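Local coordinates for DisA protein (Sorangium cellulosum, PDB 6CCA), which is a polyketide assembly-line carbon methyltransferase that probably installs a gem-dimethyl group during disorazol biosynthesis, at residues 199-204 with 400-405. Sequence-based numbering, arbitrary orientation.
Sequences DHFNEL and SIQNVI
Phe-201 reaches from helix 196-216 onto strand 402-409 and lies against Gln-402. Its CG stands anti to its own carbonyl carbon (chi1 -63°), which sends the ring out to the strand. The Gln-402 chain is extended and runs back across the ring, head to tail with it. Gln-402 CG sits over one face, toward the rim, 3.9 Å from the centroid of the Phe-201 ring, in a CH-pi contact. The amide follows, stacked with its plane 20° from that of the ring. Here Gln-402 CD comes to 3.4 Å from Phe-201 CD2. The opposite face of the ring is taken by CD2 of His-200, so the phenyl group is sandwiched. At the far end of the ring, Phe-201 CZ lies 3.4 Å from the backbone O of Gln-402. CA of Asn-403 approaches obliquely, 3.6 Å from Phe-201 CE1.

Packing is looser further along. Val-404 CG2 touches Phe-201 CD1 and Leu-204 CB, each at 4.0 Å. His-392, from a loop, also packs on Phe-201 and Leu-204.

The polar side lies beyond the amide. A water accepts from Gln-402 NE2 at 3.1 Å. It lies 3.0 Å from Asn-202 OD1 and can donate to it, but may share that proton with other acceptors, so a single water probably bridges helix and strand. NE2 of Gln-402 is also hydrogen-bonded to Asn-335 OD1, on the adjacent strand 330-337. These two partners help fix the rotation of the amide along the CG-CD2 side of the ring.

The helix and strand segments run parallel (1°), with axes 8.5 Å apart. Strand 402-409 lies antiparallel between 330-337 on one side and 384-385 and 387-389 on the other. This is the late antiparallel strand of the Rossmann-like class I methyltransferase fold, and helix 196-216, just before the first sheet strand, 226-231, packs on it.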
loop_
_atom_site.group_PDB
_atom_site.type_symbol
_atom_site.label_atom_id
_atom_site.label_comp_id
_atom_site.label_asym_id
_atom_site.label_seq_id
_atom_site.Cartn_x
_atom_site.Cartn_y
_atom_site.Cartn_z
ATOM N N ASP A 199 -4.465 4.562 -11.056
ATOM C CA ASP A 199 -4.444 3.949 -12.374
ATOM C C ASP A 199 -3.086 4.012 -13.001
ATOM O O ASP A 199 -2.668 3.050 -13.637
ATOM C CB ASP A 199 -5.472 4.623 -13.305
ATOM C CG ASP A 199 -6.905 4.285 -12.936
ATOM O OD1 ASP A 199 -7.148 3.320 -12.190
ATOM O OD2 ASP A 199 -7.775 5.023 -13.439
ATOM N N HIS A 200 -2.332 5.066 -12.757
ATOM C CA HIS A 200 -0.976 5.177 -13.300
ATOM C C HIS A 200 -0.110 4.001 -12.805
ATOM O O HIS A 200 0.565 3.285 -13.579
ATOM C CB HIS A 200 -0.351 6.488 -12.871
ATOM C CG HIS A 200 1.089 6.564 -13.176
ATOM N ND1 HIS A 200 1.572 7.117 -14.341
ATOM C CD2 HIS A 200 2.169 6.138 -12.484
ATOM C CE1 HIS A 200 2.901 7.055 -14.334
ATOM N NE2 HIS A 200 3.282 6.474 -13.215
ATOM N N PHE A 201 -0.118 3.796 -11.516
ATOM C CA PHE A 201 0.617 2.674 -10.935
ATOM C C PHE A 201 0.064 1.282 -11.277
ATOM O O PHE A 201 0.856 0.367 -11.460
ATOM C CB PHE A 201 0.929 2.879 -9.453
ATOM C CG PHE A 201 1.818 4.071 -9.236
ATOM C CD1 PHE A 201 3.167 4.004 -9.460
ATOM C CD2 PHE A 201 1.252 5.303 -8.850
ATOM C CE1 PHE A 201 3.952 5.131 -9.240
ATOM C CE2 PHE A 201 2.029 6.427 -8.713
ATOM C CZ PHE A 201 3.386 6.319 -8.951
ATOM N N ASN A 202 -1.257 1.146 -11.371
ATOM C CA ASN A 202 -1.887 -0.122 -11.811
ATOM C C ASN A 202 -1.394 -0.498 -13.204
ATOM O O ASN A 202 -1.045 -1.665 -13.513
ATOM C CB ASN A 202 -3.423 0.007 -11.807
ATOM C CG ASN A 202 -4.031 0.077 -10.416
ATOM O OD1 ASN A 202 -3.428 -0.329 -9.432
ATOM N ND2 ASN A 202 -5.291 0.502 -10.356
ATOM N N GLU A 203 -1.264 0.512 -14.044
ATOM C CA GLU A 203 -0.841 0.304 -15.413
ATOM C C GLU A 203 0.618 -0.050 -15.498
ATOM O O GLU A 203 0.949 -0.911 -16.314
ATOM C CB GLU A 203 -1.201 1.485 -16.327
ATOM C CG GLU A 203 -2.717 1.633 -16.504
ATOM C CD GLU A 203 -3.405 0.476 -17.258
ATOM O OE1 GLU A 203 -2.775 -0.271 -18.038
ATOM O OE2 GLU A 203 -4.611 0.277 -17.009
ATOM N N LEU A 204 1.446 0.522 -14.605
ATOM C CA LEU A 204 2.846 0.131 -14.525
ATOM C C LEU A 204 3.047 -1.291 -14.072
ATOM O O LEU A 204 3.919 -1.979 -14.569
ATOM C CB LEU A 204 3.695 1.067 -13.613
ATOM C CG LEU A 204 4.093 2.409 -14.161
ATOM C CD1 LEU A 204 4.836 3.150 -13.066
ATOM C CD2 LEU A 204 4.985 2.172 -15.402
ATOM N N SER A 400 6.821 11.124 -4.946
ATOM C CA SER A 400 7.349 10.273 -3.895
ATOM C C SER A 400 6.319 9.523 -3.085
ATOM O O SER A 400 6.704 8.736 -2.219
ATOM C CB SER A 400 8.236 11.068 -2.929
ATOM O OG SER A 400 7.475 12.109 -2.360
ATOM N N ILE A 401 5.042 9.730 -3.344
ATOM C CA ILE A 401 3.974 9.176 -2.529
ATOM C C ILE A 401 3.784 7.676 -2.743
ATOM O O ILE A 401 3.340 6.958 -1.836
ATOM C CB ILE A 401 2.627 9.883 -2.919
ATOM C CG1 ILE A 401 2.621 11.278 -2.339
ATOM C CG2 ILE A 401 1.413 9.103 -2.409
ATOM C CD1 ILE A 401 1.384 12.073 -2.776
ATOM N N GLN A 402 4.121 7.225 -3.914
ATOM C CA GLN A 402 3.889 5.862 -4.373
ATOM C C GLN A 402 4.875 5.518 -5.474
ATOM O O GLN A 402 5.386 6.389 -6.257
ATOM C CB GLN A 402 2.489 5.760 -4.959
ATOM C CG GLN A 402 1.972 4.406 -5.333
ATOM C CD GLN A 402 0.492 4.375 -5.641
ATOM O OE1 GLN A 402 -0.211 5.383 -5.585
ATOM N NE2 GLN A 402 0.021 3.214 -6.036
ATOM N N ASN A 403 5.180 4.239 -5.551
ATOM C CA ASN A 403 6.035 3.737 -6.638
ATOM C C ASN A 403 5.802 2.276 -6.975
ATOM O O ASN A 403 5.239 1.516 -6.122
ATOM C CB ASN A 403 7.511 4.028 -6.331
ATOM C CG ASN A 403 8.339 4.200 -7.620
ATOM O OD1 ASN A 403 7.801 4.172 -8.737
ATOM N ND2 ASN A 403 9.650 4.370 -7.453
ATOM N N VAL A 404 6.156 1.897 -8.195
ATOM C CA VAL A 404 6.337 0.486 -8.541
ATOM C C VAL A 404 7.853 0.168 -8.494
ATOM O O VAL A 404 8.711 0.944 -8.995
ATOM C CB VAL A 404 5.706 0.166 -9.857
ATOM C CG1 VAL A 404 6.207 -1.154 -10.425
ATOM C CG2 VAL A 404 4.190 0.148 -9.719
ATOM N N ILE A 405 8.173 -0.935 -7.861
ATOM C CA ILE A 405 9.551 -1.386 -7.604
ATOM C C ILE A 405 9.712 -2.782 -8.150
ATOM O O ILE A 405 8.916 -3.645 -7.841
ATOM C CB ILE A 405 9.948 -1.322 -6.126
ATOM C CG1 ILE A 405 9.676 0.098 -5.551
ATOM C CG2 ILE A 405 11.427 -1.701 -5.960
ATOM C CD1 ILE A 405 8.710 0.096 -4.447
HETATM O O HOH W 1 -2.122 1.802 -7.685
#